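Local coordinates for uncharacterized protein (Chondromyces crocatus, PDB 6I86) that is of unknown function but is encoded in the crocagin gene cluster, and so probably takes part in the biosynthesis of this ribosomally made, modified peptide, at residues D81-V86 with L120-V125; S70-F75 with T151-R156; W17-D22 with C98-P103; K63-L68 with D147-L152. One frame throughout, in Å; residues are numbered along the deposited sequence.

Interaction 1 of 4, residues D81-V86 with L120-V125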
loop_
_atom_site.group_PDB
_atom_site.type_symbol
_atom_site.label_atom_id
_atom_site.label_comp_id
_atom_site.label_asym_id
_atom_site.label_seq_id
_atom_site.Cartn_x
_atom_site.Cartn_y
_atom_site.Cartn_z
ATOM N N ASP A 81 -4.980 -8.225 -12.303
ATOM C CA ASP A 81 -4.106 -8.511 -13.433
ATOM C C ASP A 81 -2.717 -8.955 -13.002
ATOM O O ASP A 81 -1.998 -9.566 -13.802
ATOM C CB ASP A 81 -3.967 -7.272 -14.328
ATOM C CG ASP A 81 -5.287 -6.827 -14.925
ATOM O OD1 ASP A 81 -6.002 -7.681 -15.486
ATOM O OD2 ASP A 81 -5.610 -5.626 -14.828
ATOM N N VAL A 82 -2.325 -8.651 -11.766
ATOM C CA VAL A 82 -0.997 -8.972 -11.267
ATOM C C VAL A 82 -1.117 -9.306 -9.788
ATOM O O VAL A 82 -1.983 -8.783 -9.080
ATOM C CB VAL A 82 -0.000 -7.812 -11.520
ATOM C CG1 VAL A 82 -0.404 -6.570 -10.738
ATOM C CG2 VAL A 82 1.428 -8.234 -11.188
ATOM N N SER A 83 -0.254 -10.211 -9.335
ATOM C CA SER A 83 -0.226 -10.660 -7.949
ATOM C C SER A 83 1.222 -10.943 -7.589
ATOM O O SER A 83 1.885 -11.728 -8.272
ATOM C CB SER A 83 -1.092 -11.911 -7.763
ATOM O OG SER A 83 -0.920 -12.479 -6.477
ATOM N N GLU A 84 1.721 -10.302 -6.535
ATOM C CA GLU A 84 3.096 -10.536 -6.121
ATOM C C GLU A 84 3.153 -10.728 -4.615
ATOM O O GLU A 84 2.528 -9.980 -3.858
ATOM C CB GLU A 84 4.031 -9.399 -6.570
ATOM C CG GLU A 84 3.986 -8.121 -5.760
ATOM C CD GLU A 84 5.011 -7.123 -6.249
ATOM O OE1 GLU A 84 6.162 -7.541 -6.503
ATOM O OE2 GLU A 84 4.673 -5.930 -6.381
ATOM N N LEU A 85 3.886 -11.753 -4.198
ATOM C CA LEU A 85 4.063 -12.073 -2.791
ATOM C C LEU A 85 5.349 -11.421 -2.300
ATOM O O LEU A 85 6.441 -11.762 -2.768
ATOM C CB LEU A 85 4.114 -13.588 -2.594
ATOM C CG LEU A 85 3.838 -14.164 -1.202
ATOM C CD1 LEU A 85 2.456 -13.761 -0.721
ATOM C CD2 LEU A 85 3.983 -15.682 -1.209
ATOM N N VAL A 86 5.221 -10.473 -1.375
ATOM C CA VAL A 86 6.384 -9.859 -0.747
ATOM C C VAL A 86 6.223 -9.952 0.763
ATOM O O VAL A 86 5.526 -10.838 1.268
ATOM C CB VAL A 86 6.573 -8.399 -1.200
ATOM C CG1 VAL A 86 7.005 -8.349 -2.658
ATOM C CG2 VAL A 86 5.291 -7.603 -0.990
ATOM N N LEU A 120 0.665 -9.854 0.243
ATOM C CA LEU A 120 0.208 -10.096 -1.115
ATOM C C LEU A 120 -0.264 -8.776 -1.704
ATOM O O LEU A 120 -1.200 -8.158 -1.186
ATOM C CB LEU A 120 -0.914 -11.133 -1.148
ATOM C CG LEU A 120 -1.398 -11.505 -2.551
ATOM C CD1 LEU A 120 -0.303 -12.265 -3.289
ATOM C CD2 LEU A 120 -2.672 -12.337 -2.475
ATOM N N ARG A 121 0.391 -8.341 -2.775
ATOM C CA ARG A 121 -0.064 -7.200 -3.555
ATOM C C ARG A 121 -0.863 -7.715 -4.741
ATOM O O ARG A 121 -0.304 -8.352 -5.639
ATOM C CB ARG A 121 1.101 -6.344 -4.046
ATOM C CG ARG A 121 0.665 -5.295 -5.064
ATOM C CD ARG A 121 1.841 -4.539 -5.653
ATOM N NE ARG A 121 2.427 -5.207 -6.809
ATOM C CZ ARG A 121 2.112 -4.909 -8.066
ATOM N NH1 ARG A 121 1.215 -3.965 -8.317
ATOM N NH2 ARG A 121 2.691 -5.553 -9.071
ATOM N N GLU A 122 -2.163 -7.442 -4.741
ATOM C CA GLU A 122 -3.034 -7.724 -5.872
ATOM C C GLU A 122 -3.453 -6.399 -6.490
ATOM O O GLU A 122 -3.901 -5.496 -5.776
ATOM C CB GLU A 122 -4.264 -8.519 -5.439
ATOM C CG GLU A 122 -3.938 -9.892 -4.893
ATOM C CD GLU A 122 -5.164 -10.635 -4.409
ATOM O OE1 GLU A 122 -5.579 -11.599 -5.084
ATOM O OE2 GLU A 122 -5.712 -10.252 -3.351
ATOM N N TRP A 123 -3.303 -6.280 -7.806
ATOM C CA TRP A 123 -3.612 -5.029 -8.479
ATOM C C TRP A 123 -4.333 -5.309 -9.787
ATOM O O TRP A 123 -4.012 -6.268 -10.496
ATOM C CB TRP A 123 -2.341 -4.214 -8.746
ATOM C CG TRP A 123 -2.617 -2.790 -9.074
ATOM C CD1 TRP A 123 -2.756 -2.246 -10.315
ATOM C CD2 TRP A 123 -2.803 -1.722 -8.142
ATOM N NE1 TRP A 123 -3.008 -0.900 -10.216
ATOM C CE2 TRP A 123 -3.043 -0.554 -8.890
ATOM C CE3 TRP A 123 -2.786 -1.639 -6.747
ATOM C CZ2 TRP A 123 -3.267 0.683 -8.289
ATOM C CZ3 TRP A 123 -3.007 -0.415 -6.154
ATOM C CH2 TRP A 123 -3.244 0.731 -6.923
ATOM N N SER A 124 -5.311 -4.466 -10.095
ATOM C CA SER A 124 -6.061 -4.529 -11.345
ATOM C C SER A 124 -5.676 -3.310 -12.177
ATOM O O SER A 124 -6.095 -2.188 -11.879
ATOM C CB SER A 124 -7.562 -4.566 -11.082
ATOM O OG SER A 124 -8.288 -4.525 -12.297
ATOM N N VAL A 125 -4.862 -3.530 -13.211
ATOM C CA VAL A 125 -4.551 -2.453 -14.146
ATOM C C VAL A 125 -5.812 -2.010 -14.877
ATOM O O VAL A 125 -5.972 -0.826 -15.202
ATOM C CB VAL A 125 -3.451 -2.907 -15.127
ATOM C CG1 VAL A 125 -3.124 -1.801 -16.115
ATOM C CG2 VAL A 125 -2.203 -3.328 -14.367
HETATM O O HOH W 1 -4.076 -12.966 -6.653
#
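Leu120 meets Ser83 and Leu85 at the border of a mixed five-stranded sheet, where strands 82-90 and 115-123 pair antiparallel and finish in a classic beta bulge. The CD1 methyl of Leu120 comes within 3.3 Å of Ser83 OG and meets Leu85 CD1, the two leucine side chains crossing at about a right angle. Arg121, on the other face, forms a hydrogen-bonded pair with Glu84 and a salt bridge to its carboxylate. A bend at chi3 (87°) turns NE toward Glu84 OE2, which sits at the guanidinium edge; the carboxylate and guanidinium planes are 72° apart, and the modelled NE-OE2 length is doubtfully short. Val82 CG2 lies 3.6 Å from Arg121 NH2. Glu122 returns to the Leu120 face: its OE1, also bound by Met77 N, accepts at 2.6 Å from a water that bonds weakly to Ser83 OG. Trp123 rests CB on Val82 CG1, and its carbonyl O takes both Asp81 N at 2.8 Å and Val82 N at 3.2 Å, the double acceptance that makes the bulge. Ser124 N-caps helix 125-128, its OG accepting from Glu127 N and hydrogen-bonding to Asn79 O. At Val125, CB is 3.5 Å from Asp81 OD2, the oxygen that accepts from His126 N.

Interaction 2 of 4, residues S70-F75 with T151-R156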
loop_
_atom_site.group_PDB
_atom_site.type_symbol
_atom_site.label_atom_id
_atom_site.label_comp_id
_atom_site.label_asym_id
_atom_site.label_seq_id
_atom_site.Cartn_x
_atom_site.Cartn_y
_atom_site.Cartn_z
ATOM N N SER A 70 -5.712 -13.969 8.609
ATOM C CA SER A 70 -5.058 -15.011 9.393
ATOM C C SER A 70 -4.120 -15.864 8.550
ATOM O O SER A 70 -3.220 -16.504 9.103
ATOM C CB SER A 70 -6.097 -15.906 10.069
ATOM O OG SER A 70 -6.755 -16.729 9.121
ATOM N N SER A 71 -4.316 -15.894 7.237
ATOM C CA SER A 71 -3.450 -16.625 6.320
ATOM C C SER A 71 -3.657 -16.044 4.926
ATOM O O SER A 71 -4.332 -15.022 4.757
ATOM C CB SER A 71 -3.737 -18.131 6.375
ATOM O OG SER A 71 -4.996 -18.439 5.799
ATOM N N ALA A 72 -3.070 -16.695 3.924
ATOM C CA ALA A 72 -3.268 -16.277 2.547
ATOM C C ALA A 72 -4.757 -16.327 2.198
ATOM O O ALA A 72 -5.494 -17.175 2.714
ATOM C CB ALA A 72 -2.470 -17.168 1.597
ATOM N N PRO A 73 -5.228 -15.428 1.332
ATOM C CA PRO A 73 -6.666 -15.377 1.041
ATOM C C PRO A 73 -7.144 -16.645 0.353
ATOM O O PRO A 73 -6.441 -17.237 -0.468
ATOM C CB PRO A 73 -6.803 -14.153 0.127
ATOM C CG PRO A 73 -5.435 -13.938 -0.441
ATOM C CD PRO A 73 -4.478 -14.376 0.623
ATOM N N ALA A 74 -8.355 -17.069 0.720
ATOM C CA ALA A 74 -8.973 -18.208 0.053
ATOM C C ALA A 74 -9.382 -17.858 -1.371
ATOM O O ALA A 74 -9.390 -18.730 -2.247
ATOM C CB ALA A 74 -10.182 -18.692 0.854
ATOM N N PHE A 75 -9.713 -16.595 -1.621
ATOM C CA PHE A 75 -10.152 -16.144 -2.934
ATOM C C PHE A 75 -9.302 -14.964 -3.374
ATOM O O PHE A 75 -9.187 -13.969 -2.650
ATOM C CB PHE A 75 -11.632 -15.756 -2.923
ATOM C CG PHE A 75 -12.543 -16.888 -2.560
ATOM C CD1 PHE A 75 -12.950 -17.802 -3.518
ATOM C CD2 PHE A 75 -12.982 -17.049 -1.256
ATOM C CE1 PHE A 75 -13.785 -18.855 -3.186
ATOM C CE2 PHE A 75 -13.819 -18.100 -0.916
ATOM C CZ PHE A 75 -14.220 -19.005 -1.881
ATOM N N THR A 151 -2.836 -7.557 1.246
ATOM C CA THR A 151 -3.185 -8.492 2.306
ATOM C C THR A 151 -1.938 -8.885 3.083
ATOM O O THR A 151 -0.931 -9.289 2.492
ATOM C CB THR A 151 -3.867 -9.742 1.748
ATOM O OG1 THR A 151 -4.995 -9.356 0.954
ATOM C CG2 THR A 151 -4.344 -10.634 2.886
ATOM N N LEU A 152 -2.014 -8.768 4.403
ATOM C CA LEU A 152 -0.938 -9.153 5.300
ATOM C C LEU A 152 -1.354 -10.382 6.093
ATOM O O LEU A 152 -2.519 -10.518 6.476
ATOM C CB LEU A 152 -0.591 -8.015 6.270
ATOM C CG LEU A 152 0.268 -6.821 5.843
ATOM C CD1 LEU A 152 -0.364 -6.025 4.707
ATOM C CD2 LEU A 152 0.533 -5.920 7.044
ATOM N N TRP A 153 -0.401 -11.279 6.334
ATOM C CA TRP A 153 -0.605 -12.355 7.291
ATOM C C TRP A 153 0.746 -12.727 7.878
ATOM O O TRP A 153 1.780 -12.509 7.231
ATOM C CB TRP A 153 -1.310 -13.576 6.664
ATOM C CG TRP A 153 -0.599 -14.314 5.569
ATOM C CD1 TRP A 153 0.173 -15.429 5.705
ATOM C CD2 TRP A 153 -0.648 -14.028 4.166
ATOM N NE1 TRP A 153 0.630 -15.841 4.477
ATOM C CE2 TRP A 153 0.141 -14.996 3.514
ATOM C CE3 TRP A 153 -1.269 -13.036 3.400
ATOM C CZ2 TRP A 153 0.326 -15.003 2.132
ATOM C CZ3 TRP A 153 -1.085 -13.045 2.026
ATOM C CH2 TRP A 153 -0.296 -14.022 1.407
ATOM N N PRO A 154 0.780 -13.254 9.105
ATOM C CA PRO A 154 2.055 -13.389 9.821
ATOM C C PRO A 154 3.060 -14.241 9.059
ATOM O O PRO A 154 2.729 -15.302 8.527
ATOM C CB PRO A 154 1.651 -14.058 11.142
ATOM C CG PRO A 154 0.213 -13.711 11.314
ATOM C CD PRO A 154 -0.355 -13.705 9.927
ATOM N N GLU A 155 4.299 -13.757 9.006
ATOM C CA GLU A 155 5.382 -14.526 8.410
ATOM C C GLU A 155 5.865 -15.568 9.408
ATOM O O GLU A 155 6.340 -15.228 10.497
ATOM C CB GLU A 155 6.522 -13.616 7.959
ATOM C CG GLU A 155 7.509 -14.326 7.045
ATOM C CD GLU A 155 8.239 -13.391 6.102
ATOM O OE1 GLU A 155 8.049 -12.163 6.199
ATOM O OE2 GLU A 155 9.005 -13.891 5.252
ATOM N N ARG A 156 5.742 -16.833 9.029
ATOM C CA ARG A 156 5.939 -17.942 9.947
ATOM C C ARG A 156 7.098 -18.831 9.507
ATOM O O ARG A 156 8.199 -18.345 9.246
ATOM C CB ARG A 156 4.644 -18.750 10.050
ATOM C CG ARG A 156 3.482 -17.958 10.643
ATOM C CD ARG A 156 3.514 -18.078 12.145
ATOM N NE ARG A 156 2.900 -16.968 12.874
ATOM C CZ ARG A 156 1.703 -17.014 13.452
ATOM N NH1 ARG A 156 0.972 -18.119 13.395
ATOM N NH2 ARG A 156 1.240 -15.954 14.100
#
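With CG of Trp153 set between its backbone N and carbonyl carbon (chi1 64°) and CD1 turned nearly perpendicular by chi2 (95°), the indole presents one face to the backbone of Ser71 and Ala72. Ala72 N stands 3.5 Å above the ring plane, over its centre, while Ser71 C is displaced toward the rim. Farther out, Ala72 CA lies 3.6 Å from the centroid of the six-membered ring and 4° off its normal, a CH-pi contact over the face. Its methyl CB reaches Trp153 CZ2 at 3.6 Å. The principle at work is the pinning of an irregular loop on a sheet by one large aromatic: the segment 70-75, part of the link from strand 60-69 to 82-90, is laid over strand 148-154. Leu120 of the adjacent strand 115-123 and Leu85 of strand 82-90 beyond it also touch the indole. An alanine at Trp153 would probably open a gap beneath the loop and leave Ala72 and the two leucines without their shared aromatic surface. The Pro73 side chain crosses the indole at about a right angle, CD 3.9 Å from Trp153 CZ3. Ser70 O is 4.1 Å from Pro154 CD, and Ser70 OG bonds to Met3 N.

Interaction 3 of 4, residues W17-D22 with C98-P103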
loop_
_atom_site.group_PDB
_atom_site.type_symbol
_atom_site.label_atom_id
_atom_site.label_comp_id
_atom_site.label_asym_id
_atom_site.label_seq_id
_atom_site.Cartn_x
_atom_site.Cartn_y
_atom_site.Cartn_z
ATOM N N TRP A 17 4.338 6.093 -7.509
ATOM C CA TRP A 17 4.510 5.135 -6.424
ATOM C C TRP A 17 3.626 5.479 -5.231
ATOM O O TRP A 17 3.637 6.615 -4.747
ATOM C CB TRP A 17 5.969 5.080 -5.968
ATOM C CG TRP A 17 6.903 4.466 -6.958
ATOM C CD1 TRP A 17 6.575 3.818 -8.113
ATOM C CD2 TRP A 17 8.330 4.424 -6.866
ATOM N NE1 TRP A 17 7.711 3.382 -8.751
ATOM C CE2 TRP A 17 8.803 3.742 -8.004
ATOM C CE3 TRP A 17 9.253 4.902 -5.933
ATOM C CZ2 TRP A 17 10.161 3.526 -8.233
ATOM C CZ3 TRP A 17 10.599 4.687 -6.161
ATOM C CH2 TRP A 17 11.041 4.006 -7.301
ATOM N N ILE A 18 2.877 4.485 -4.756
ATOM C CA ILE A 18 2.264 4.507 -3.435
ATOM C C ILE A 18 3.116 3.632 -2.528
ATOM O O ILE A 18 3.483 2.512 -2.906
ATOM C CB ILE A 18 0.808 4.010 -3.479
ATOM C CG1 ILE A 18 -0.023 4.883 -4.419
ATOM C CG2 ILE A 18 0.204 4.008 -2.087
ATOM C CD1 ILE A 18 -1.325 4.247 -4.864
ATOM N N LEU A 19 3.448 4.137 -1.342
ATOM C CA LEU A 19 4.406 3.487 -0.458
ATOM C C LEU A 19 3.748 3.148 0.871
ATOM O O LEU A 19 3.106 4.004 1.487
ATOM C CB LEU A 19 5.629 4.382 -0.231
ATOM C CG LEU A 19 6.346 4.862 -1.494
ATOM C CD1 LEU A 19 7.336 5.967 -1.157
ATOM C CD2 LEU A 19 7.044 3.708 -2.202
ATOM N N PHE A 20 3.917 1.902 1.310
ATOM C CA PHE A 20 3.390 1.414 2.576
ATOM C C PHE A 20 4.551 1.089 3.503
ATOM O O PHE A 20 5.521 0.458 3.082
ATOM C CB PHE A 20 2.537 0.156 2.386
ATOM C CG PHE A 20 1.139 0.426 1.921
ATOM C CD1 PHE A 20 0.850 1.518 1.125
ATOM C CD2 PHE A 20 0.110 -0.417 2.288
ATOM C CE1 PHE A 20 -0.440 1.760 0.702
ATOM C CE2 PHE A 20 -1.176 -0.178 1.869
ATOM C CZ PHE A 20 -1.454 0.911 1.074
ATOM N N PHE A 21 4.446 1.500 4.765
ATOM C CA PHE A 21 5.556 1.312 5.690
ATOM C C PHE A 21 5.076 1.507 7.119
ATOM O O PHE A 21 3.998 2.058 7.367
ATOM C CB PHE A 21 6.709 2.277 5.385
ATOM C CG PHE A 21 6.258 3.683 5.095
ATOM C CD1 PHE A 21 6.131 4.613 6.116
ATOM C CD2 PHE A 21 5.950 4.072 3.799
ATOM C CE1 PHE A 21 5.716 5.908 5.844
ATOM C CE2 PHE A 21 5.524 5.363 3.526
ATOM C CZ PHE A 21 5.409 6.280 4.549
ATOM N N ASP A 22 5.901 1.047 8.057
ATOM C CA ASP A 22 5.646 1.296 9.467
ATOM C C ASP A 22 5.819 2.778 9.767
ATOM O O ASP A 22 6.664 3.453 9.173
ATOM C CB ASP A 22 6.589 0.463 10.333
ATOM C CG ASP A 22 6.198 0.468 11.797
ATOM O OD1 ASP A 22 6.512 1.454 12.493
ATOM O OD2 ASP A 22 5.575 -0.513 12.254
ATOM N N CYS A 98 2.272 6.763 2.068
ATOM C CA CYS A 98 2.577 8.039 1.438
ATOM C C CYS A 98 2.736 7.801 -0.060
ATOM O O CYS A 98 2.556 6.684 -0.553
ATOM C CB CYS A 98 3.824 8.677 2.057
ATOM S SG CYS A 98 5.390 8.158 1.333
ATOM N N THR A 99 3.050 8.868 -0.789
ATOM C CA THR A 99 3.393 8.787 -2.201
ATOM C C THR A 99 4.662 9.592 -2.435
ATOM O O THR A 99 5.086 10.381 -1.587
ATOM C CB THR A 99 2.265 9.309 -3.109
ATOM O OG1 THR A 99 2.261 10.741 -3.092
ATOM C CG2 THR A 99 0.901 8.791 -2.654
ATOM N N THR A 100 5.282 9.384 -3.597
ATOM C CA THR A 100 6.397 10.242 -3.974
ATOM C C THR A 100 5.939 11.652 -4.322
ATOM O O THR A 100 6.780 12.552 -4.419
ATOM C CB THR A 100 7.172 9.636 -5.147
ATOM O OG1 THR A 100 6.265 9.290 -6.201
ATOM C CG2 THR A 100 7.929 8.393 -4.698
ATOM N N ASP A 101 4.633 11.862 -4.504
ATOM C CA ASP A 101 4.102 13.207 -4.691
ATOM C C ASP A 101 3.905 13.918 -3.355
ATOM O O ASP A 101 4.144 15.127 -3.252
ATOM C CB ASP A 101 2.780 13.153 -5.462
ATOM C CG ASP A 101 2.914 12.469 -6.810
ATOM O OD1 ASP A 101 3.890 12.763 -7.531
ATOM O OD2 ASP A 101 2.037 11.649 -7.159
ATOM N N GLU A 102 3.471 13.186 -2.326
ATOM C CA GLU A 102 3.200 13.742 -0.999
ATOM C C GLU A 102 3.928 12.905 0.045
ATOM O O GLU A 102 3.327 12.037 0.693
ATOM C CB GLU A 102 1.698 13.788 -0.712
ATOM C CG GLU A 102 0.878 14.447 -1.805
ATOM C CD GLU A 102 -0.585 14.581 -1.435
ATOM O OE1 GLU A 102 -0.888 15.320 -0.476
ATOM O OE2 GLU A 102 -1.429 13.948 -2.102
ATOM N N PRO A 103 5.230 13.138 0.232
ATOM C CA PRO A 103 5.984 12.352 1.226
ATOM C C PRO A 103 5.508 12.536 2.659
ATOM O O PRO A 103 5.747 11.651 3.491
ATOM C CB PRO A 103 7.426 12.851 1.052
ATOM C CG PRO A 103 7.326 14.127 0.275
ATOM C CD PRO A 103 6.105 14.004 -0.574
HETATM O O HOH W 2 3.591 8.888 -6.904
#
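Cys98 packs its sulfur against both Leu19 and Phe21, and this sulfur-centred cluster is the tight half of the contact. With SG held between its own backbone N and carbonyl carbon (chi1 87°), the thiol meets the rim of the Phe21 ring, SG to CE2 being 3.6 Å. The approach is to the edge, 78° off the ring normal, so the sulfur faces ring C-H groups and not the pi cloud. From the same strand as Phe21, Leu19 CD1 packs against Cys98 SG at 3.8 Å, while Ile27 touches both Leu19 and Phe21. Beneath these side chains the backbones are joined by a reciprocal pair of bonds, Leu19 N to Cys98 O at 2.8 Å and Cys98 N to Leu19 O at 2.9 Å.

That hydrogen-bonded antiparallel pair belongs to the inner strands, 17-22 and 94-99, of a four-stranded antiparallel sheet. Beyond Thr99 the second strand peels away, and the contact slackens. Thr100 N reaches Trp17 O over 3.4 Å, a weak bond, and the methyl CG2 of Thr100 lies obliquely to the indole, 3.9 Å from Trp17 CE3. A water takes over the polar linkage here: it accepts from Trp17 N at 3.0 Å, lies 2.8 Å from Thr100 OG1, and donates weakly to Asp101 OD2. Trp17 NE1 hydrogen-bonds to Gln55 OE1, and Ile42 of helix 38-47 touches both Trp17 and Thr100. The departing chain folds into an ST motif, in which Thr99 OG1 accepts from Glu102 N.

Interaction 4 of 4, residues K63-L68 with D147-L152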
loop_
_atom_site.group_PDB
_atom_site.type_symbol
_atom_site.label_atom_id
_atom_site.label_comp_id
_atom_site.label_asym_id
_atom_site.label_seq_id
_atom_site.Cartn_x
_atom_site.Cartn_y
_atom_site.Cartn_z
ATOM N N LYS A 63 -8.204 3.629 -5.051
ATOM C CA LYS A 63 -8.745 3.051 -3.830
ATOM C C LYS A 63 -7.988 1.763 -3.533
ATOM O O LYS A 63 -7.983 0.838 -4.354
ATOM C CB LYS A 63 -10.243 2.784 -3.979
ATOM C CG LYS A 63 -10.877 2.052 -2.806
ATOM C CD LYS A 63 -12.363 1.801 -3.047
ATOM C CE LYS A 63 -13.158 3.098 -3.070
ATOM N NZ LYS A 63 -14.604 2.864 -3.352
ATOM N N VAL A 64 -7.345 1.707 -2.371
ATOM C CA VAL A 64 -6.547 0.557 -1.964
ATOM C C VAL A 64 -7.151 -0.008 -0.689
ATOM O O VAL A 64 -7.234 0.690 0.329
ATOM C CB VAL A 64 -5.071 0.927 -1.752
ATOM C CG1 VAL A 64 -4.254 -0.316 -1.414
ATOM C CG2 VAL A 64 -4.514 1.618 -2.986
ATOM N N ARG A 65 -7.576 -1.265 -0.747
ATOM C CA ARG A 65 -8.060 -1.973 0.429
ATOM C C ARG A 65 -6.910 -2.752 1.049
ATOM O O ARG A 65 -6.181 -3.459 0.346
ATOM C CB ARG A 65 -9.202 -2.920 0.061
ATOM C CG ARG A 65 -9.713 -3.749 1.227
ATOM C CD ARG A 65 -10.885 -4.622 0.808
ATOM N NE ARG A 65 -11.984 -3.833 0.255
ATOM C CZ ARG A 65 -12.873 -4.302 -0.614
ATOM N NH1 ARG A 65 -12.796 -5.559 -1.028
ATOM N NH2 ARG A 65 -13.839 -3.516 -1.067
ATOM N N CYS A 66 -6.722 -2.590 2.356
ATOM C CA CYS A 66 -5.693 -3.307 3.096
ATOM C C CYS A 66 -6.360 -4.229 4.104
ATOM O O CYS A 66 -7.267 -3.811 4.831
ATOM C CB CYS A 66 -4.746 -2.344 3.808
ATOM S SG CYS A 66 -3.305 -3.148 4.548
ATOM N N ILE A 67 -5.911 -5.481 4.145
ATOM C CA ILE A 67 -6.511 -6.508 4.983
ATOM C C ILE A 67 -5.418 -7.193 5.788
ATOM O O ILE A 67 -4.412 -7.640 5.225
ATOM C CB ILE A 67 -7.278 -7.546 4.141
ATOM C CG1 ILE A 67 -8.374 -6.870 3.314
ATOM C CG2 ILE A 67 -7.855 -8.642 5.028
ATOM C CD1 ILE A 67 -8.912 -7.741 2.206
ATOM N N LEU A 68 -5.614 -7.268 7.101
ATOM C CA LEU A 68 -4.884 -8.216 7.928
ATOM C C LEU A 68 -5.700 -9.501 7.965
ATOM O O LEU A 68 -6.871 -9.486 8.366
ATOM C CB LEU A 68 -4.657 -7.675 9.338
ATOM C CG LEU A 68 -4.059 -8.684 10.320
ATOM C CD1 LEU A 68 -2.606 -8.989 9.976
ATOM C CD2 LEU A 68 -4.181 -8.193 11.754
ATOM N N ASP A 147 -8.839 -0.497 -6.619
ATOM C CA ASP A 147 -7.867 -0.724 -7.680
ATOM C C ASP A 147 -6.852 -1.785 -7.280
ATOM O O ASP A 147 -6.282 -2.457 -8.148
ATOM C CB ASP A 147 -7.166 0.586 -8.034
ATOM C CG ASP A 147 -8.141 1.671 -8.450
ATOM O OD1 ASP A 147 -8.557 1.683 -9.629
ATOM O OD2 ASP A 147 -8.501 2.505 -7.596
ATOM N N GLY A 148 -6.621 -1.954 -5.980
ATOM C CA GLY A 148 -5.724 -2.986 -5.496
ATOM C C GLY A 148 -6.093 -3.394 -4.086
ATOM O O GLY A 148 -6.782 -2.666 -3.362
ATOM N N ILE A 149 -5.633 -4.583 -3.704
ATOM C CA ILE A 149 -5.848 -5.117 -2.365
ATOM C C ILE A 149 -4.507 -5.585 -1.819
ATOM O O ILE A 149 -3.818 -6.387 -2.461
ATOM C CB ILE A 149 -6.870 -6.271 -2.357
ATOM C CG1 ILE A 149 -8.208 -5.813 -2.947
ATOM C CG2 ILE A 149 -7.072 -6.791 -0.941
ATOM C CD1 ILE A 149 -9.276 -6.889 -2.952
ATOM N N ILE A 150 -4.140 -5.083 -0.644
ATOM C CA ILE A 150 -2.903 -5.455 0.035
ATOM C C ILE A 150 -3.276 -6.304 1.240
ATOM O O ILE A 150 -3.953 -5.825 2.158
ATOM C CB ILE A 150 -2.093 -4.222 0.462
ATOM C CG1 ILE A 150 -1.939 -3.260 -0.715
ATOM C CG2 ILE A 150 -0.730 -4.641 0.981
ATOM C CD1 ILE A 150 -1.349 -3.917 -1.942
ATOM N N THR A 151 -2.836 -7.557 1.246
ATOM C CA THR A 151 -3.185 -8.492 2.306
ATOM C C THR A 151 -1.938 -8.885 3.083
ATOM O O THR A 151 -0.931 -9.289 2.492
ATOM C CB THR A 151 -3.867 -9.742 1.748
ATOM O OG1 THR A 151 -4.995 -9.356 0.954
ATOM C CG2 THR A 151 -4.344 -10.634 2.886
ATOM N N LEU A 152 -2.014 -8.768 4.403
ATOM C CA LEU A 152 -0.938 -9.153 5.300
ATOM C C LEU A 152 -1.354 -10.382 6.093
ATOM O O LEU A 152 -2.519 -10.518 6.476
ATOM C CB LEU A 152 -0.591 -8.015 6.270
ATOM C CG LEU A 152 0.268 -6.821 5.843
ATOM C CD1 LEU A 152 -0.364 -6.025 4.707
ATOM C CD2 LEU A 152 0.533 -5.920 7.044
#
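Val64 and Ile150 show how parallel strands interlock within the mixed five-stranded sheet, where strands 60-69 and 148-154 run side by side, their segments only 17° apart. Gly148, paired with Val64, offers no side chain; Val64 CG1, anti to its backbone N (chi1 -176°), lies 4.0 Å from Gly148 O and fits against Ile150 CG1 at 3.8 Å. Further along the same face, Leu68 lays CD1 against Leu152 CB at 4.3 Å. On the opposite face the bump is the end of Ile67: its CD1 reaches back past its own pairing partner Thr151 to Ile149 CG2 at 3.8 Å. Ile149 CD1 lies oblique to the guanidinium of Arg65, whose NH2 forms a salt bridge with Glu9. Beneath, Arg65 N donates to Gly148 O and Arg65 O accepts from Ile150 N; Ile67 N donates to Ile150 O and Ile67 O accepts from Leu152 N. Asp147 closes the ladder, its N donating to Lys63 O, while OD1 hydrogen-bonds to His131 ND1 and OD2 to Tyr140 OH as well as to Lys63 N. An alanine at Asp147 would probably leave Lys63 N, His131 and Tyr140 each short of a partner. The bond from Lys63 N to Asp147 OD2, 2.8 Å long, uses the anti lone pair of that oxygen.

Overall arrangement
Interactions 1, 2 and 4 share one mixed sheet, and interaction 3 lies in the other, antiparallel one. Interaction 4 is the buried, largely apolar centre of its sheet; interaction 1, the next pair of strands, at the sheet's border, trades that for a salt bridge and water, the two joined through Leu120 N to Thr151 O and Glu122 O to Ile149 N. Interaction 2 shares Thr151 and Leu152 with interaction 4 but is a surface contact, a loop on the strand's end, meeting interaction 1 where Leu85 and Leu120 pack on Trp153. Interaction 3, also buried, sets a cysteine sulfur at an aromatic edge and has a water at its looser end; its Phe20 packs on Val64 and Ile150 between the sheets.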